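Long-range contacts in peroxisomal acyl-coenzyme A oxidase 1 (Arabidopsis thaliana, PDB 1W07), which catalyses the FAD-dependent desaturation of long- and medium-chain acyl-CoAs to 2-trans-enoyl-CoAs in peroxisomal beta-oxidation, passing the electrons to oxygen and releasing hydrogen peroxide: residues Asp9-Ala14 with Asn599-Val604; Val309-Gly314 with Glu321-Asp326; Arg333-Leu338 with Ser591-Val596. The protein carries 1 engineered substitution. One frame throughout, in Å; residues are numbered along the deposited sequence.

Contact 1: Asp9-Ala14 with Asn599-Val604; sequences DERNKA and NAVALV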
loop_
_atom_site.group_PDB
_atom_site.type_symbol
_atom_site.label_atom_id
_atom_site.label_comp_id
_atom_site.label_asym_id
_atom_site.label_seq_id
_atom_site.Cartn_x
_atom_site.Cartn_y
_atom_site.Cartn_z
ATOM N N ASP B 9 27.935 -16.082 -4.364
ATOM C CA ASP B 9 27.942 -16.996 -3.229
ATOM C C ASP B 9 26.526 -17.439 -2.871
ATOM O O ASP B 9 26.292 -18.607 -2.556
ATOM C CB ASP B 9 28.607 -16.331 -2.016
ATOM C CG ASP B 9 28.698 -17.259 -0.823
ATOM O OD1 ASP B 9 29.222 -18.379 -0.994
ATOM O OD2 ASP B 9 28.247 -16.881 0.282
ATOM N N GLU B 10 25.571 -16.510 -2.924
ATOM C CA GLU B 10 24.179 -16.841 -2.612
ATOM C C GLU B 10 23.672 -17.908 -3.578
ATOM O O GLU B 10 23.014 -18.864 -3.181
ATOM C CB GLU B 10 23.289 -15.592 -2.714
ATOM C CG GLU B 10 23.397 -14.666 -1.521
ATOM C CD GLU B 10 23.039 -15.365 -0.217
ATOM O OE1 GLU B 10 22.096 -16.175 -0.235
ATOM O OE2 GLU B 10 23.690 -15.105 0.819
ATOM N N ARG B 11 23.994 -17.734 -4.854
ATOM C CA ARG B 11 23.570 -18.680 -5.867
ATOM C C ARG B 11 24.238 -20.047 -5.674
ATOM O O ARG B 11 23.692 -21.079 -6.079
ATOM C CB ARG B 11 23.857 -18.116 -7.264
ATOM C CG ARG B 11 23.168 -16.756 -7.489
ATOM C CD ARG B 11 22.948 -16.378 -8.963
ATOM N NE ARG B 11 21.876 -15.376 -9.066
ATOM C CZ ARG B 11 22.054 -14.057 -9.121
ATOM N NH1 ARG B 11 23.276 -13.523 -9.113
ATOM N NH2 ARG B 11 20.993 -13.256 -9.121
ATOM N N ASN B 12 25.409 -20.069 -5.045
ATOM C CA ASN B 12 26.090 -21.332 -4.807
ATOM C C ASN B 12 25.501 -22.034 -3.591
ATOM O O ASN B 12 25.768 -23.203 -3.362
ATOM C CB ASN B 12 27.598 -21.127 -4.625
ATOM C CG ASN B 12 28.310 -20.847 -5.935
ATOM O OD1 ASN B 12 27.830 -21.224 -7.004
ATOM N ND2 ASN B 12 29.472 -20.204 -5.858
ATOM N N LYS B 13 24.683 -21.326 -2.816
ATOM C CA LYS B 13 24.059 -21.945 -1.652
ATOM C C LYS B 13 22.845 -22.782 -2.042
ATOM O O LYS B 13 22.350 -23.577 -1.241
ATOM C CB LYS B 13 23.610 -20.892 -0.647
ATOM C CG LYS B 13 24.744 -20.238 0.102
ATOM C CD LYS B 13 24.186 -19.148 0.996
ATOM C CE LYS B 13 25.282 -18.352 1.691
ATOM N NZ LYS B 13 24.707 -17.205 2.463
ATOM N N ALA B 14 22.368 -22.596 -3.271
ATOM C CA ALA B 14 21.192 -23.318 -3.756
ATOM C C ALA B 14 21.329 -24.819 -3.571
ATOM O O ALA B 14 22.379 -25.391 -3.859
ATOM C CB ALA B 14 20.950 -22.997 -5.234
ATOM N N ASN B 599 18.212 -21.088 -0.201
ATOM C CA ASN B 599 17.628 -21.258 -1.524
ATOM C C ASN B 599 16.919 -20.022 -2.053
ATOM O O ASN B 599 16.559 -19.987 -3.224
ATOM C CB ASN B 599 16.629 -22.416 -1.489
ATOM C CG ASN B 599 17.291 -23.723 -1.170
ATOM O OD1 ASN B 599 17.964 -24.307 -2.015
ATOM N ND2 ASN B 599 17.127 -24.183 0.062
ATOM N N ALA B 600 16.743 -19.007 -1.204
ATOM C CA ALA B 600 15.993 -17.790 -1.563
ATOM C C ALA B 600 16.353 -17.144 -2.891
ATOM O O ALA B 600 15.504 -17.040 -3.782
ATOM C CB ALA B 600 16.078 -16.733 -0.440
ATOM N N VAL B 601 17.594 -16.691 -3.026
ATOM C CA VAL B 601 17.998 -16.038 -4.251
ATOM C C VAL B 601 17.756 -16.898 -5.483
ATOM O O VAL B 601 17.249 -16.405 -6.485
ATOM C CB VAL B 601 19.464 -15.608 -4.183
ATOM C CG1 VAL B 601 19.920 -15.085 -5.568
ATOM C CG2 VAL B 601 19.633 -14.545 -3.091
ATOM N N ALA B 602 18.122 -18.176 -5.419
ATOM C CA ALA B 602 17.915 -19.077 -6.552
ATOM C C ALA B 602 16.420 -19.241 -6.832
ATOM O O ALA B 602 16.007 -19.354 -7.991
ATOM C CB ALA B 602 18.557 -20.446 -6.270
ATOM N N LEU B 603 15.597 -19.250 -5.783
ATOM C CA LEU B 603 14.154 -19.395 -5.998
ATOM C C LEU B 603 13.557 -18.219 -6.786
ATOM O O LEU B 603 12.546 -18.388 -7.476
ATOM C CB LEU B 603 13.442 -19.548 -4.653
ATOM C CG LEU B 603 13.644 -20.907 -3.965
ATOM C CD1 LEU B 603 13.058 -20.885 -2.561
ATOM C CD2 LEU B 603 12.990 -21.982 -4.809
ATOM N N VAL B 604 14.161 -17.031 -6.697
ATOM C CA VAL B 604 13.632 -15.909 -7.469
ATOM C C VAL B 604 14.305 -15.839 -8.837
ATOM O O VAL B 604 13.761 -15.248 -9.773
ATOM C CB VAL B 604 13.769 -14.546 -6.721
ATOM C CG1 VAL B 604 13.036 -14.631 -5.386
ATOM C CG2 VAL B 604 15.252 -14.126 -6.556
HETATM O O HOH W 1 20.177 -19.510 -3.507
HETATM O O HOH W 2 19.870 -17.361 -1.138
#

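Contact 2: Val309-Gly314 with Glu321-Asp326; sequences VRRQFG and ETQVID. With FAD (flavin-adenine dinucleotide), chain C.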
loop_
_atom_site.group_PDB
_atom_site.type_symbol
_atom_site.label_atom_id
_atom_site.label_comp_id
_atom_site.label_asym_id
_atom_site.label_seq_id
_atom_site.Cartn_x
_atom_site.Cartn_y
_atom_site.Cartn_z
ATOM N N VAL B 309 21.746 -8.542 -0.425
ATOM C CA VAL B 309 22.824 -7.570 -0.614
ATOM C C VAL B 309 22.927 -6.637 0.590
ATOM O O VAL B 309 24.020 -6.370 1.090
ATOM C CB VAL B 309 22.595 -6.697 -1.875
ATOM C CG1 VAL B 309 23.563 -5.526 -1.881
ATOM C CG2 VAL B 309 22.782 -7.531 -3.140
ATOM N N ARG B 310 21.783 -6.151 1.053
ATOM C CA ARG B 310 21.755 -5.232 2.182
ATOM C C ARG B 310 22.178 -5.858 3.514
ATOM O O ARG B 310 21.655 -6.897 3.927
ATOM C CB ARG B 310 20.354 -4.639 2.315
ATOM C CG ARG B 310 20.192 -3.648 3.459
ATOM C CD ARG B 310 20.979 -2.356 3.226
ATOM N NE ARG B 310 20.676 -1.368 4.258
ATOM C CZ ARG B 310 21.046 -0.087 4.211
ATOM N NH1 ARG B 310 21.737 0.384 3.174
ATOM N NH2 ARG B 310 20.727 0.735 5.209
ATOM N N ARG B 311 23.143 -5.228 4.175
ATOM C CA ARG B 311 23.623 -5.691 5.472
ATOM C C ARG B 311 23.387 -4.560 6.460
ATOM O O ARG B 311 23.620 -3.383 6.144
ATOM C CB ARG B 311 25.119 -6.042 5.414
ATOM C CG ARG B 311 25.455 -7.286 4.574
ATOM C CD ARG B 311 26.959 -7.389 4.296
ATOM N NE ARG B 311 27.307 -8.545 3.463
ATOM C CZ ARG B 311 27.389 -9.800 3.903
ATOM N NH1 ARG B 311 27.154 -10.089 5.178
ATOM N NH2 ARG B 311 27.713 -10.772 3.062
ATOM N N GLN B 312 22.911 -4.900 7.653
ATOM C CA GLN B 312 22.654 -3.869 8.651
ATOM C C GLN B 312 22.597 -4.512 10.033
ATOM O O GLN B 312 21.815 -5.438 10.264
ATOM C CB GLN B 312 21.329 -3.160 8.332
ATOM C CG GLN B 312 21.165 -1.759 8.950
ATOM C CD GLN B 312 21.959 -0.659 8.234
ATOM O OE1 GLN B 312 21.861 0.526 8.584
ATOM N NE2 GLN B 312 22.750 -1.045 7.238
ATOM N N PHE B 313 23.414 -4.007 10.949
ATOM C CA PHE B 313 23.476 -4.537 12.308
ATOM C C PHE B 313 24.084 -5.932 12.278
ATOM O O PHE B 313 24.466 -6.434 11.215
ATOM C CB PHE B 313 22.083 -4.615 12.944
ATOM C CG PHE B 313 21.422 -3.276 13.157
ATOM C CD1 PHE B 313 20.380 -2.849 12.329
ATOM C CD2 PHE B 313 21.804 -2.458 14.217
ATOM C CE1 PHE B 313 19.724 -1.634 12.564
ATOM C CE2 PHE B 313 21.154 -1.238 14.459
ATOM C CZ PHE B 313 20.115 -0.825 13.636
ATOM N N GLY B 314 24.172 -6.559 13.450
ATOM C CA GLY B 314 24.742 -7.894 13.528
ATOM C C GLY B 314 26.197 -7.979 13.095
ATOM O O GLY B 314 26.613 -8.991 12.533
ATOM N N GLU B 321 28.670 -6.592 8.852
ATOM C CA GLU B 321 27.272 -6.704 9.251
ATOM C C GLU B 321 26.545 -7.844 8.548
ATOM O O GLU B 321 26.952 -8.289 7.477
ATOM C CB GLU B 321 26.554 -5.382 9.013
ATOM C CG GLU B 321 27.019 -4.318 9.974
ATOM C CD GLU B 321 26.570 -2.926 9.600
ATOM O OE1 GLU B 321 25.404 -2.568 9.868
ATOM O OE2 GLU B 321 27.397 -2.200 9.022
ATOM N N THR B 322 25.459 -8.302 9.166
ATOM C CA THR B 322 24.636 -9.416 8.683
ATOM C C THR B 322 23.659 -9.040 7.564
ATOM O O THR B 322 23.028 -7.981 7.604
ATOM C CB THR B 322 23.794 -9.998 9.857
ATOM O OG1 THR B 322 24.655 -10.274 10.970
ATOM C CG2 THR B 322 23.069 -11.272 9.439
ATOM N N GLN B 323 23.501 -9.921 6.582
ATOM C CA GLN B 323 22.551 -9.693 5.495
ATOM C C GLN B 323 21.157 -9.653 6.132
ATOM O O GLN B 323 20.814 -10.527 6.943
ATOM C CB GLN B 323 22.641 -10.836 4.492
ATOM C CG GLN B 323 23.965 -10.889 3.749
ATOM C CD GLN B 323 24.199 -12.240 3.118
ATOM O OE1 GLN B 323 24.607 -13.183 3.794
ATOM N NE2 GLN B 323 23.911 -12.354 1.828
ATOM N N VAL B 324 20.343 -8.659 5.783
ATOM C CA VAL B 324 19.030 -8.565 6.401
ATOM C C VAL B 324 18.183 -9.788 6.145
ATOM O O VAL B 324 17.327 -10.131 6.961
ATOM C CB VAL B 324 18.257 -7.275 5.978
ATOM C CG1 VAL B 324 19.029 -6.052 6.462
ATOM C CG2 VAL B 324 18.020 -7.245 4.474
ATOM N N ILE B 325 18.443 -10.478 5.038
ATOM C CA ILE B 325 17.678 -11.674 4.714
ATOM C C ILE B 325 17.901 -12.803 5.732
ATOM O O ILE B 325 17.168 -13.796 5.728
ATOM C CB ILE B 325 18.006 -12.179 3.301
ATOM C CG1 ILE B 325 16.939 -13.184 2.852
ATOM C CG2 ILE B 325 19.389 -12.822 3.269
ATOM C CD1 ILE B 325 17.034 -13.565 1.368
ATOM N N ASP B 326 18.907 -12.646 6.596
ATOM C CA ASP B 326 19.224 -13.624 7.649
ATOM C C ASP B 326 18.305 -13.441 8.879
ATOM O O ASP B 326 18.227 -14.318 9.731
ATOM C CB ASP B 326 20.670 -13.453 8.141
ATOM C CG ASP B 326 21.713 -14.091 7.229
ATOM O OD1 ASP B 326 21.382 -14.516 6.099
ATOM O OD2 ASP B 326 22.886 -14.149 7.662
HETATM P PA FAD C . 17.481 -0.881 6.950
HETATM O O1A FAD C . 17.725 -0.596 8.383
HETATM O O2A FAD C . 18.639 -1.178 6.076
HETATM O O5B FAD C . 16.401 -2.069 6.847
HETATM C C5B FAD C . 16.110 -2.712 5.602
HETATM C C4B FAD C . 15.331 -4.006 5.859
HETATM O O4B FAD C . 16.104 -4.773 6.805
HETATM C C3B FAD C . 13.991 -3.709 6.539
HETATM O O3B FAD C . 13.070 -4.771 6.273
HETATM C C2B FAD C . 14.384 -3.692 8.014
HETATM O O2B FAD C . 13.252 -4.035 8.818
HETATM C C1B FAD C . 15.353 -4.877 8.026
HETATM N N9A FAD C . 16.263 -4.813 9.190
HETATM C C8A FAD C . 17.305 -3.989 9.322
HETATM N N7A FAD C . 17.915 -4.219 10.482
HETATM C C5A FAD C . 17.263 -5.206 11.090
HETATM C C6A FAD C . 17.445 -5.860 12.302
HETATM N N6A FAD C . 18.463 -5.546 13.096
HETATM N N1A FAD C . 16.559 -6.888 12.648
HETATM C C2A FAD C . 15.522 -7.232 11.771
HETATM N N3A FAD C . 15.379 -6.582 10.628
HETATM C C4A FAD C . 16.212 -5.591 10.272
HETATM N N1 FAD C . 18.284 10.568 6.885
HETATM C C2 FAD C . 18.986 11.698 7.322
HETATM O O2 FAD C . 20.095 11.573 7.834
HETATM N N3 FAD C . 18.426 12.967 7.122
HETATM C C4 FAD C . 17.187 13.101 6.480
HETATM O O4 FAD C . 16.709 14.219 6.304
HETATM C C4X FAD C . 16.500 11.974 6.048
HETATM N N5 FAD C . 15.292 12.101 5.348
HETATM C C5X FAD C . 14.608 10.973 4.878
HETATM C C6 FAD C . 13.484 11.119 4.070
HETATM C C7 FAD C . 12.900 10.001 3.478
HETATM C C7M FAD C . 11.695 10.194 2.554
HETATM C C8 FAD C . 13.435 8.732 3.704
HETATM C C8M FAD C . 12.848 7.485 3.032
HETATM C C9 FAD C . 14.547 8.590 4.528
HETATM C C9A FAD C . 15.141 9.705 5.118
HETATM N N10 FAD C . 16.319 9.574 5.864
HETATM C C10 FAD C . 17.042 10.710 6.254
HETATM C "C1'" FAD C . 16.870 8.233 6.176
HETATM C "C2'" FAD C . 16.026 7.608 7.293
HETATM O "O2'" FAD C . 15.948 8.516 8.396
HETATM C "C3'" FAD C . 16.541 6.258 7.803
HETATM O "O3'" FAD C . 17.893 6.390 8.252
HETATM C "C4'" FAD C . 16.470 5.162 6.737
HETATM O "O4'" FAD C . 15.252 5.240 5.993
HETATM C "C5'" FAD C . 16.568 3.789 7.403
HETATM O "O5'" FAD C . 16.254 2.774 6.450
HETATM P P FAD C . 17.373 1.739 5.941
HETATM O O1P FAD C . 17.469 1.880 4.472
HETATM O O2P FAD C . 18.597 1.911 6.754
HETATM O O3P FAD C . 16.663 0.338 6.293
#

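Contact 3: Arg333-Leu338 with Ser591-Val596; sequences RLFPLL and SLYTQV. With FAD (flavin-adenine dinucleotide), chain C.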
loop_
_atom_site.group_PDB
_atom_site.type_symbol
_atom_site.label_atom_id
_atom_site.label_comp_id
_atom_site.label_asym_id
_atom_site.label_seq_id
_atom_site.Cartn_x
_atom_site.Cartn_y
_atom_site.Cartn_z
ATOM N N ARG B 333 8.365 -12.011 6.683
ATOM C CA ARG B 333 7.634 -11.044 5.861
ATOM C C ARG B 333 7.791 -11.345 4.363
ATOM O O ARG B 333 6.850 -11.171 3.575
ATOM C CB ARG B 333 8.140 -9.622 6.158
ATOM C CG ARG B 333 7.820 -9.131 7.577
ATOM C CD ARG B 333 8.781 -8.028 8.025
ATOM N NE ARG B 333 8.611 -6.801 7.259
ATOM C CZ ARG B 333 9.474 -5.787 7.271
ATOM N NH1 ARG B 333 10.578 -5.852 8.008
ATOM N NH2 ARG B 333 9.236 -4.698 6.546
ATOM N N LEU B 334 8.972 -11.824 3.986
ATOM C CA LEU B 334 9.294 -12.104 2.589
ATOM C C LEU B 334 9.001 -13.514 2.094
ATOM O O LEU B 334 8.410 -13.683 1.033
ATOM C CB LEU B 334 10.778 -11.793 2.356
ATOM C CG LEU B 334 11.401 -12.185 1.003
ATOM C CD1 LEU B 334 10.815 -11.340 -0.116
ATOM C CD2 LEU B 334 12.905 -11.986 1.087
ATOM N N PHE B 335 9.426 -14.523 2.859
ATOM C CA PHE B 335 9.228 -15.907 2.445
ATOM C C PHE B 335 7.769 -16.311 2.220
ATOM O O PHE B 335 7.484 -17.110 1.331
ATOM C CB PHE B 335 9.921 -16.850 3.433
ATOM C CG PHE B 335 11.434 -16.772 3.384
ATOM C CD1 PHE B 335 12.198 -17.541 4.261
ATOM C CD2 PHE B 335 12.095 -15.941 2.475
ATOM C CE1 PHE B 335 13.588 -17.485 4.235
ATOM C CE2 PHE B 335 13.501 -15.877 2.438
ATOM C CZ PHE B 335 14.243 -16.656 3.327
ATOM N N PRO B 336 6.831 -15.777 3.021
ATOM C CA PRO B 336 5.431 -16.144 2.780
ATOM C C PRO B 336 5.010 -15.590 1.407
ATOM O O PRO B 336 4.203 -16.200 0.703
ATOM C CB PRO B 336 4.701 -15.477 3.948
ATOM C CG PRO B 336 5.730 -15.562 5.067
ATOM C CD PRO B 336 6.989 -15.136 4.336
ATOM N N LEU B 337 5.570 -14.446 1.007
ATOM C CA LEU B 337 5.237 -13.862 -0.304
ATOM C C LEU B 337 5.878 -14.658 -1.444
ATOM O O LEU B 337 5.309 -14.792 -2.540
ATOM C CB LEU B 337 5.697 -12.411 -0.363
ATOM C CG LEU B 337 5.056 -11.470 0.680
ATOM C CD1 LEU B 337 5.569 -10.070 0.429
ATOM C CD2 LEU B 337 3.533 -11.525 0.583
ATOM N N LEU B 338 7.073 -15.177 -1.197
ATOM C CA LEU B 338 7.749 -16.010 -2.183
ATOM C C LEU B 338 6.909 -17.274 -2.318
ATOM O O LEU B 338 6.625 -17.724 -3.417
ATOM C CB LEU B 338 9.158 -16.350 -1.694
ATOM C CG LEU B 338 9.901 -17.451 -2.453
ATOM C CD1 LEU B 338 10.064 -17.084 -3.932
ATOM C CD2 LEU B 338 11.251 -17.656 -1.782
ATOM N N SER B 591 11.373 -23.345 11.160
ATOM C CA SER B 591 12.327 -24.262 10.578
ATOM C C SER B 591 12.309 -24.190 9.048
ATOM O O SER B 591 13.364 -24.232 8.416
ATOM C CB SER B 591 12.027 -25.683 11.040
ATOM O OG SER B 591 12.738 -26.614 10.241
ATOM N N LEU B 592 11.122 -24.084 8.451
ATOM C CA LEU B 592 11.007 -24.001 6.988
ATOM C C LEU B 592 11.667 -22.723 6.470
ATOM O O LEU B 592 12.210 -22.700 5.364
ATOM C CB LEU B 592 9.532 -24.053 6.549
ATOM C CG LEU B 592 8.804 -25.391 6.748
ATOM C CD1 LEU B 592 7.332 -25.231 6.441
ATOM C CD2 LEU B 592 9.402 -26.448 5.845
ATOM N N TYR B 593 11.624 -21.654 7.256
ATOM C CA TYR B 593 12.267 -20.419 6.831
ATOM C C TYR B 593 13.781 -20.672 6.737
ATOM O O TYR B 593 14.419 -20.357 5.721
ATOM C CB TYR B 593 11.993 -19.296 7.828
ATOM C CG TYR B 593 10.558 -18.769 7.826
ATOM C CD1 TYR B 593 9.732 -18.897 6.709
ATOM C CD2 TYR B 593 10.057 -18.076 8.924
ATOM C CE1 TYR B 593 8.428 -18.340 6.686
ATOM C CE2 TYR B 593 8.770 -17.511 8.923
ATOM C CZ TYR B 593 7.962 -17.644 7.801
ATOM O OH TYR B 593 6.703 -17.061 7.811
ATOM N N THR B 594 14.348 -21.246 7.798
ATOM C CA THR B 594 15.772 -21.563 7.847
ATOM C C THR B 594 16.179 -22.466 6.693
ATOM O O THR B 594 17.285 -22.355 6.180
ATOM C CB THR B 594 16.117 -22.242 9.173
ATOM O OG1 THR B 594 15.839 -21.326 10.237
ATOM C CG2 THR B 594 17.606 -22.664 9.221
ATOM N N GLN B 595 15.285 -23.363 6.285
ATOM C CA GLN B 595 15.593 -24.256 5.179
ATOM C C GLN B 595 15.540 -23.535 3.836
ATOM O O GLN B 595 16.324 -23.822 2.929
ATOM C CB GLN B 595 14.623 -25.437 5.164
ATOM C CG GLN B 595 14.862 -26.413 6.294
ATOM C CD GLN B 595 13.768 -27.446 6.429
ATOM O OE1 GLN B 595 13.487 -28.196 5.497
ATOM N NE2 GLN B 595 13.143 -27.491 7.598
ATOM N N VAL B 596 14.622 -22.586 3.701
ATOM C CA VAL B 596 14.479 -21.852 2.449
ATOM C C VAL B 596 15.528 -20.766 2.279
ATOM O O VAL B 596 15.900 -20.429 1.151
ATOM C CB VAL B 596 13.058 -21.245 2.341
ATOM C CG1 VAL B 596 12.987 -20.208 1.207
ATOM C CG2 VAL B 596 12.073 -22.365 2.094
HETATM P PA FAD C . 17.481 -0.881 6.950
HETATM O O1A FAD C . 17.725 -0.596 8.383
HETATM O O2A FAD C . 18.639 -1.178 6.076
HETATM O O5B FAD C . 16.401 -2.069 6.847
HETATM C C5B FAD C . 16.110 -2.712 5.602
HETATM C C4B FAD C . 15.331 -4.006 5.859
HETATM O O4B FAD C . 16.104 -4.773 6.805
HETATM C C3B FAD C . 13.991 -3.709 6.539
HETATM O O3B FAD C . 13.070 -4.771 6.273
HETATM C C2B FAD C . 14.384 -3.692 8.014
HETATM O O2B FAD C . 13.252 -4.035 8.818
HETATM C C1B FAD C . 15.353 -4.877 8.026
HETATM N N9A FAD C . 16.263 -4.813 9.190
HETATM C C8A FAD C . 17.305 -3.989 9.322
HETATM N N7A FAD C . 17.915 -4.219 10.482
HETATM C C5A FAD C . 17.263 -5.206 11.090
HETATM C C6A FAD C . 17.445 -5.860 12.302
HETATM N N6A FAD C . 18.463 -5.546 13.096
HETATM N N1A FAD C . 16.559 -6.888 12.648
HETATM C C2A FAD C . 15.522 -7.232 11.771
HETATM N N3A FAD C . 15.379 -6.582 10.628
HETATM C C4A FAD C . 16.212 -5.591 10.272
HETATM N N1 FAD C . 18.284 10.568 6.885
HETATM C C2 FAD C . 18.986 11.698 7.322
HETATM O O2 FAD C . 20.095 11.573 7.834
HETATM N N3 FAD C . 18.426 12.967 7.122
HETATM C C4 FAD C . 17.187 13.101 6.480
HETATM O O4 FAD C . 16.709 14.219 6.304
HETATM C C4X FAD C . 16.500 11.974 6.048
HETATM N N5 FAD C . 15.292 12.101 5.348
HETATM C C5X FAD C . 14.608 10.973 4.878
HETATM C C6 FAD C . 13.484 11.119 4.070
HETATM C C7 FAD C . 12.900 10.001 3.478
HETATM C C7M FAD C . 11.695 10.194 2.554
HETATM C C8 FAD C . 13.435 8.732 3.704
HETATM C C8M FAD C . 12.848 7.485 3.032
HETATM C C9 FAD C . 14.547 8.590 4.528
HETATM C C9A FAD C . 15.141 9.705 5.118
HETATM N N10 FAD C . 16.319 9.574 5.864
HETATM C C10 FAD C . 17.042 10.710 6.254
HETATM C "C1'" FAD C . 16.870 8.233 6.176
HETATM C "C2'" FAD C . 16.026 7.608 7.293
HETATM O "O2'" FAD C . 15.948 8.516 8.396
HETATM C "C3'" FAD C . 16.541 6.258 7.803
HETATM O "O3'" FAD C . 17.893 6.390 8.252
HETATM C "C4'" FAD C . 16.470 5.162 6.737
HETATM O "O4'" FAD C . 15.252 5.240 5.993
HETATM C "C5'" FAD C . 16.568 3.789 7.403
HETATM O "O5'" FAD C . 16.254 2.774 6.450
HETATM P P FAD C . 17.373 1.739 5.941
HETATM O O1P FAD C . 17.469 1.880 4.472
HETATM O O2P FAD C . 18.597 1.911 6.754
HETATM O O3P FAD C . 16.663 0.338 6.293
#

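Contact 1: Asp9-Ala14 with Asn599-Val604
The short N-terminal helix 8-12 packs here against helix 600-605, so that it meets the C-terminal helical domain of the acyl-CoA oxidase fold in the same chain. V601 is the central apolar group. Its CG2, anti to the carbonyl carbon, lies 3.8 Å from E10 CB, and the two side chains cross at about a right angle. The other branch, V601 CG1, is anti to the backbone N (chi1 173°) and approaches the R11 side chain, 4.0 Å from R11 NE. Beyond the helix end, A14 CB meets A602 CB at 3.6 Å, methyl to methyl, while N599 OD1 sits near the A14 backbone and accepts a hydrogen bond from the backbone N of E15. Two waters bridge the helices where direct polar bonds are absent. One lies within hydrogen-bonding distance of E10 O and accepts from A602 N at 3.1 Å; the other lies 2.7 Å from E10 OE1 and accepts from V601 N. Each water thus takes an N-H near the N-terminal end of helix 600-605, so both amides have a partner at a buried interface. The E10 chain is bent at chi2 (-58°), which turns the carboxylate so that OE2 meets K13 NZ at 2.9 Å, from above the carboxylate plane, in a salt bridge, while OE1 faces the water at V601 N and forms a second salt bridge with R597. An alanine in place of E10 would probably disturb the water seated at V601 N and leave K13 and R597 close together without the shared negative charge between them. R11, for its part, carries its guanidinium to D605 and D5, with Y621 in a cation-pi contact.

Contact 2: Val309-Gly314 with Glu321-Asp326
Backbone hydrogen bonds set the frame of this contact, in the loop between helices 278-309 and 328-363. V324 N donates to R310 O at 2.9 Å, in the carbonyl plane, and Q312 N to T322 O from above the carbonyl plane; through these two bonds R311 and Q323 form a single beta bridge. T322 N adds a further bond to F313 O, nearly along the C=O axis.

Side chains add a second set. E321 turns the anti lone pair of OE1 to F313 N at 2.7 Å, and H142 and N145 of the second subunit also bind its carboxylate. T322 OG1 donates to G314 O at 2.8 Å. R311 lies alongside Q323: its guanidinium stacks on the Q323 amide, whose NE2 is hydrogen-bonded to the A308 carbonyl, with planes 26° apart; Q323 CG covers the centre of one face, and NH1 bonds in plane to E321 O. Q312 NE2 binds R311 O, and its OE1 accepts from backbone N-H groups of G143 and N145 of the second subunit.

The third set serves FAD. R310 CG is anti to the backbone N and the chain bends at chi2 (68°), carrying NE to FAD O2A at 2.7 Å, with a weak bond from NH2. F313 presents its ring edge to the adenine, CD1 3.4 Å from FAD N7A, while V324 CG1 lies 3.2 Å from the ribose oxygen O4B. The positive guanidinium, which also bonds to Y626 through NH1, probably offsets the diphosphate charge, and the hydrogen-bonded loop is likely to fix where R310 leaves the backbone.

Contact 3: Arg333-Leu338 with Ser591-Val596
The ring of F335 meets two residues of helix 579-596, one over its face and one at its edge; this helix crosses helix 328-363 at 78° with the short-segment axes 10.8 Å apart. V596 CG1 comes down over the ring face, 4.1 Å from the F335 ring centroid and 10° off the normal, a CH-pi contact. This methyl is anti to the backbone N of V596 and also reaches L338 CD2. At the edge, F335 CE1 lies 3.3 Å from Y593 O, close to the ring plane. The two aromatic side chains cross obliquely, their planes 68° apart, and touch through F335 CD1 and Y593 CD1 at 3.7 Å.

Y593 then runs on past F335 to P336, which it crosses at about a right angle, its OH 3.3 Å from P336 CG. That hydroxyl is hydrogen-bonded to N332, one turn earlier in the same helix as P336. Lacking an N-H, P336 cannot bond to the preceding turn, and the helix is kinked here. Facing away from this packing, R333, bent at chi3, reaches the FAD ribose, where NH1 makes weak bonds to O2B and O3B, and NE pairs with E394.

The interface is therefore almost wholly apolar and aromatic, its specificity probably resting on the fit of the F335 face and edge against V596 and Y593, and the buried Y593 hydroxyl is paired with N332.

The three contacts cluster on one side of the chain, their centres 13 to 16 Å apart. Contacts 2 and 3 follow each other along the sequence, and both are nested inside the long loop closed by contact 1. Helix 328-363 starts just after contact 2 and carries one side of contact 3; helices 579-596 and 600-605, consecutive in the chain, serve contacts 3 and 1. L603 of contact 1 packs on L338 and V596 of contact 3, and E10 OE2 lies 2.9 Å from Q323 NE2 of contact 2, a probable hydrogen bond. Contacts 2 and 3 both touch FAD and the second subunit, so the N-terminal helix and part of the C-terminal helical domain pack beside an FAD site built from both subunits.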